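Putative heme binding protein (Tannerella forsythia, PDB 6EU8) probably binds heme as a member of the HmuY-like family, and was crystallised here without its ligand. Local coordinates at residues D18-E23 / K184-F189; Y22-Y27 / T35-D40. All blocks are in the same frame, centred on the assembly; numbering follows the deposited sequence.

Contact 1: D18-E23 / K184-F189; sequences DATKYE and KGHVSF
Asp-18 and His-186 form an antiparallel bridge where strand 11-18 ends and its partner, strand 184-194, begins. They are a non-hydrogen-bonded pair, and their side chains leave the sheet on the same face. The two lie side by side, with Asp-18 CG 3.8 Å from His-186 CE1 and the carboxylate and ring planes 35° apart. One backbone bond crosses the contact, from Ala-19 N to Gly-185 O at 2.8 Å. Beyond Ala-19 the chain leaves the strand pairing.

Thr-20 closes the turn over the histidine. Its CG2 sits over one ring face of His-186, 3.8 Å from the centroid and offset toward NE2 and CD2, in a CH-pi contact. This methyl is anti to the carbonyl carbon, while OG1 takes the position between backbone N and carbonyl carbon (chi1 58°). From there OG1 donates to the syn lone pair of Asp-18 OD1, at 2.7 Å. Thr-20 N also bonds OD1, at 3.1 Å, so two donors from one residue grip a single oxygen. His-186 NE2 is held by Glu-183.

Gly-185 lies close against Thr-20 CA, where a CB would have no place, and its backbone angles also call for glycine. Ala-19 packs on Ile-73 of strand 71-74, in the four-stranded sheet. The bond from Thr-20 N to Asp-18 OD1 makes an Asx turn, which here ends the pairing of strand 11-18 with strand 184-194 in the large antiparallel sheet.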
# COMPACT_ATOMS: atom_id res chain seq x y z
N ASP A 18 6.93 -4.61 -7.23
CA ASP A 18 7.98 -5.16 -6.36
C ASP A 18 8.10 -4.32 -5.10
O ASP A 18 8.81 -3.31 -5.08
CB ASP A 18 9.31 -5.22 -7.11
CG ASP A 18 10.44 -5.77 -6.27
OD1 ASP A 18 10.28 -6.03 -5.06
OD2 ASP A 18 11.56 -5.90 -6.84
N ALA A 19 7.38 -4.74 -4.05
CA ALA A 19 7.41 -4.09 -2.73
C ALA A 19 8.18 -4.94 -1.71
O ALA A 19 7.90 -4.90 -0.52
CB ALA A 19 5.98 -3.81 -2.26
N THR A 20 9.20 -5.67 -2.17
CA THR A 20 9.96 -6.56 -1.28
C THR A 20 10.84 -5.84 -0.25
O THR A 20 11.11 -6.41 0.81
CB THR A 20 10.87 -7.53 -2.10
OG1 THR A 20 11.77 -6.79 -2.93
CG2 THR A 20 10.01 -8.48 -2.91
N LYS A 21 11.29 -4.62 -0.53
CA LYS A 21 12.24 -3.93 0.36
C LYS A 21 11.54 -3.20 1.51
O LYS A 21 10.62 -2.39 1.27
CB LYS A 21 13.10 -2.94 -0.42
CG LYS A 21 13.97 -3.64 -1.47
CD LYS A 21 15.13 -2.81 -1.99
CE LYS A 21 16.13 -3.74 -2.69
NZ LYS A 21 17.24 -3.05 -3.40
N TYR A 22 11.99 -3.43 2.75
CA TYR A 22 11.47 -2.71 3.93
C TYR A 22 11.72 -1.17 3.89
O TYR A 22 10.96 -0.39 4.50
CB TYR A 22 11.99 -3.35 5.23
CG TYR A 22 11.39 -4.73 5.52
CD1 TYR A 22 10.22 -4.89 6.22
CD2 TYR A 22 12.06 -5.89 5.09
CE1 TYR A 22 9.67 -6.14 6.47
CE2 TYR A 22 11.53 -7.14 5.35
CZ TYR A 22 10.35 -7.27 6.03
OH TYR A 22 9.80 -8.53 6.28
N GLU A 23 12.76 -0.74 3.19
CA GLU A 23 13.13 0.68 3.12
C GLU A 23 12.25 1.54 2.24
O GLU A 23 12.33 2.77 2.36
CB GLU A 23 14.59 0.87 2.64
CG GLU A 23 15.64 0.15 3.51
CD GLU A 23 16.00 -1.25 3.03
OE1 GLU A 23 15.19 -1.94 2.34
OE2 GLU A 23 17.11 -1.69 3.39
N LYS A 184 7.71 -13.36 -0.98
CA LYS A 184 6.70 -12.39 -0.48
C LYS A 184 7.06 -10.95 -0.85
O LYS A 184 8.21 -10.54 -0.80
CB LYS A 184 6.54 -12.48 1.05
CG LYS A 184 6.01 -13.79 1.56
CD LYS A 184 5.70 -13.73 3.05
CE LYS A 184 5.25 -15.09 3.55
NZ LYS A 184 4.77 -15.11 4.95
N GLY A 185 6.03 -10.15 -1.18
CA GLY A 185 6.20 -8.70 -1.45
C GLY A 185 6.06 -8.28 -2.90
O GLY A 185 6.20 -7.09 -3.22
N HIS A 186 5.78 -9.24 -3.79
CA HIS A 186 5.45 -8.96 -5.19
C HIS A 186 3.93 -8.92 -5.23
O HIS A 186 3.25 -9.96 -5.20
CB HIS A 186 6.05 -10.00 -6.13
CG HIS A 186 7.54 -10.04 -6.12
ND1 HIS A 186 8.32 -9.22 -6.91
CD2 HIS A 186 8.41 -10.83 -5.43
CE1 HIS A 186 9.60 -9.49 -6.69
NE2 HIS A 186 9.68 -10.44 -5.78
N VAL A 187 3.39 -7.69 -5.25
CA VAL A 187 1.97 -7.45 -5.09
C VAL A 187 1.31 -7.23 -6.44
O VAL A 187 1.68 -6.27 -7.13
CB VAL A 187 1.74 -6.24 -4.15
CG1 VAL A 187 0.26 -5.92 -4.01
CG2 VAL A 187 2.38 -6.49 -2.79
N SER A 188 0.36 -8.09 -6.81
CA SER A 188 -0.39 -7.98 -8.10
C SER A 188 -1.87 -7.68 -7.86
O SER A 188 -2.46 -8.21 -6.92
CB SER A 188 -0.24 -9.25 -8.95
OG SER A 188 1.10 -9.48 -9.32
N PHE A 189 -2.47 -6.82 -8.71
CA PHE A 189 -3.89 -6.53 -8.64
C PHE A 189 -4.44 -6.17 -10.01
O PHE A 189 -3.69 -5.68 -10.86
CB PHE A 189 -4.17 -5.36 -7.64
CG PHE A 189 -3.29 -4.15 -7.85
CD1 PHE A 189 -2.03 -4.08 -7.29
CD2 PHE A 189 -3.73 -3.07 -8.63
CE1 PHE A 189 -1.20 -2.96 -7.51
CE2 PHE A 189 -2.92 -1.96 -8.84
CZ PHE A 189 -1.66 -1.90 -8.27

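Contact 2: Y22-Y27 / T35-D40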
# COMPACT_ATOMS: atom_id res chain seq x y z
N TYR A 22 11.99 -3.43 2.75
CA TYR A 22 11.47 -2.71 3.93
C TYR A 22 11.72 -1.17 3.89
O TYR A 22 10.96 -0.39 4.50
CB TYR A 22 11.99 -3.35 5.23
CG TYR A 22 11.39 -4.73 5.52
CD1 TYR A 22 10.22 -4.89 6.22
CD2 TYR A 22 12.06 -5.89 5.09
CE1 TYR A 22 9.67 -6.14 6.47
CE2 TYR A 22 11.53 -7.14 5.35
CZ TYR A 22 10.35 -7.27 6.03
OH TYR A 22 9.80 -8.53 6.28
N GLU A 23 12.76 -0.74 3.19
CA GLU A 23 13.13 0.68 3.12
C GLU A 23 12.25 1.54 2.24
O GLU A 23 12.33 2.77 2.36
CB GLU A 23 14.59 0.87 2.64
CG GLU A 23 15.64 0.15 3.51
CD GLU A 23 16.00 -1.25 3.03
OE1 GLU A 23 15.19 -1.94 2.34
OE2 GLU A 23 17.11 -1.69 3.39
N MET A 24 11.46 0.93 1.32
CA MET A 24 10.89 1.63 0.19
C MET A 24 9.36 1.72 0.16
O MET A 24 8.67 0.85 0.71
CB MET A 24 11.31 0.95 -1.12
CG MET A 24 12.79 0.73 -1.38
SD MET A 24 13.63 2.32 -1.54
CE MET A 24 15.37 1.85 -1.46
N TRP A 25 8.87 2.77 -0.49
CA TRP A 25 7.50 2.85 -0.98
C TRP A 25 7.50 2.89 -2.51
O TRP A 25 8.34 3.56 -3.09
CB TRP A 25 6.83 4.12 -0.48
CG TRP A 25 6.47 4.17 0.98
CD1 TRP A 25 7.21 4.70 1.97
CD2 TRP A 25 5.25 3.73 1.58
NE1 TRP A 25 6.56 4.59 3.18
CE2 TRP A 25 5.34 4.00 2.96
CE3 TRP A 25 4.09 3.11 1.10
CZ2 TRP A 25 4.30 3.73 3.83
CZ3 TRP A 25 3.09 2.80 1.97
CH2 TRP A 25 3.20 3.11 3.32
N THR A 26 6.52 2.25 -3.16
CA THR A 26 6.28 2.40 -4.60
C THR A 26 4.96 3.14 -4.81
O THR A 26 3.89 2.65 -4.39
CB THR A 26 6.31 1.04 -5.33
OG1 THR A 26 7.61 0.46 -5.13
CG2 THR A 26 6.09 1.20 -6.83
N TYR A 27 5.03 4.33 -5.44
CA TYR A 27 3.88 5.21 -5.71
C TYR A 27 3.30 4.88 -7.09
O TYR A 27 4.07 4.76 -8.05
CB TYR A 27 4.33 6.70 -5.60
CG TYR A 27 4.93 7.03 -4.23
CD1 TYR A 27 6.30 6.85 -3.97
CD2 TYR A 27 4.14 7.47 -3.19
CE1 TYR A 27 6.84 7.13 -2.71
CE2 TYR A 27 4.67 7.73 -1.91
CZ TYR A 27 6.02 7.56 -1.69
OH TYR A 27 6.57 7.82 -0.42
N THR A 35 4.84 4.38 -12.34
CA THR A 35 5.25 4.13 -10.94
C THR A 35 6.61 4.77 -10.64
O THR A 35 7.39 5.04 -11.57
CB THR A 35 5.35 2.64 -10.60
OG1 THR A 35 6.43 2.05 -11.33
CG2 THR A 35 4.06 1.92 -10.88
N GLU A 36 6.86 5.03 -9.35
CA GLU A 36 8.13 5.58 -8.83
C GLU A 36 8.40 4.97 -7.46
O GLU A 36 7.49 4.89 -6.64
CB GLU A 36 8.07 7.10 -8.67
CG GLU A 36 8.80 7.91 -9.73
CD GLU A 36 8.62 9.42 -9.54
OE1 GLU A 36 8.92 9.97 -8.46
OE2 GLU A 36 8.14 10.07 -10.49
N THR A 37 9.65 4.54 -7.24
CA THR A 37 10.05 3.94 -5.98
C THR A 37 11.01 4.89 -5.24
O THR A 37 12.02 5.33 -5.83
CB THR A 37 10.67 2.55 -6.19
OG1 THR A 37 9.71 1.68 -6.84
CG2 THR A 37 11.10 1.91 -4.88
N HIS A 38 10.73 5.21 -3.97
CA HIS A 38 11.61 6.08 -3.17
C HIS A 38 11.72 5.55 -1.74
O HIS A 38 10.76 5.00 -1.20
CB HIS A 38 11.06 7.49 -3.04
CG HIS A 38 10.92 8.22 -4.34
ND1 HIS A 38 11.95 8.94 -4.90
CD2 HIS A 38 9.88 8.31 -5.20
CE1 HIS A 38 11.55 9.47 -6.04
NE2 HIS A 38 10.30 9.10 -6.25
N ARG A 39 12.89 5.73 -1.14
CA ARG A 39 13.12 5.43 0.27
C ARG A 39 12.16 6.25 1.16
O ARG A 39 11.94 7.44 0.91
CB ARG A 39 14.58 5.75 0.65
CG ARG A 39 14.99 5.47 2.09
CD ARG A 39 16.46 5.87 2.32
NE ARG A 39 16.95 5.70 3.69
CZ ARG A 39 16.67 6.50 4.71
NH1 ARG A 39 15.87 7.53 4.53
NH2 ARG A 39 17.17 6.25 5.92
N ASP A 40 11.56 5.60 2.15
CA ASP A 40 10.69 6.26 3.14
C ASP A 40 11.32 7.56 3.65
O ASP A 40 12.52 7.58 3.95
CB ASP A 40 10.34 5.27 4.27
CG ASP A 40 9.50 5.88 5.38
OD1 ASP A 40 10.07 6.60 6.22
OD2 ASP A 40 8.25 5.64 5.39
O HOH W 1 9.15 7.02 0.06
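Trp-25 and His-38 are a hydrogen-bonded pair in the antiparallel hairpin of strands 24-28 and 35-39. Each backbone N bonds the other's O at 3.0 Å. Tyr-27 and Glu-36 pair in the same way. Beyond the last bridge, Asp-40 N reaches back to Glu-23 O at 2.9 Å.

The denser side carries Trp-25, Tyr-27, Glu-36 and His-38. The Tyr-27 and His-38 side chains cross at about a right angle, with His-38 CD2 4.1 Å from Tyr-27 CD1. His-38 NE2 donates to Glu-36 OE1 at 2.7 Å, almost straight at 172° and in the ring plane. Lys-66 N and Ile-67 N hold the same carboxylate, which should keep it fixed for the histidine. Trp-25 NE1 donates to the anti lone pair of Asp-40 OD2 at 3.0 Å, with ring and carboxylate nearly coplanar. Ser-42 and Trp-44 bind the other oxygen, OD1. A water joins Tyr-27 OH to His-38 O.

The face of Thr-26 and Thr-37 is the more open to solvent: Thr-37 is exposed, as is Thr-35 at the start of the strand, though Thr-26 is buried. The two threonines meet through their hydroxyls, OG1 to OG1 at 3.0 Å. At the Met-24 and Arg-39 bridge the side chains diverge. Met-24 bends at chi2 (-65°), and its SD lies 3.5 Å from Arg-39 N. Arg-39 runs extended from CG to NE, and makes a cation-pi contact with Trp-44.

Strand 35-39 is an outermost strand of a four-stranded antiparallel sheet. Strand 24-28 lies between it and strand 71-74, where Ala-72 touches both Trp-25 and Tyr-27. On the threonine face, Ile-17 of strand 11-18 packs on Thr-26 and Thr-35.

The two contacts follow each other along the chain and share Tyr-22 and Glu-23. Contact 1 belongs to the large antiparallel sheet, contact 2 to the smaller four-stranded one, and the loop between strands 11-18 and 24-28 carries the chain across. Both are partly buried. Contact 1 is small, 240 Å², and joins segments far apart in sequence; contact 2 is a local hairpin burying 543 Å². A single backbone bond spans the first, against a ladder of five in the second. Each uses a histidine bonded to a glutamate, but only in contact 2 does that glutamate lie within the paired segments. Strand 71-74 touches side chains of both.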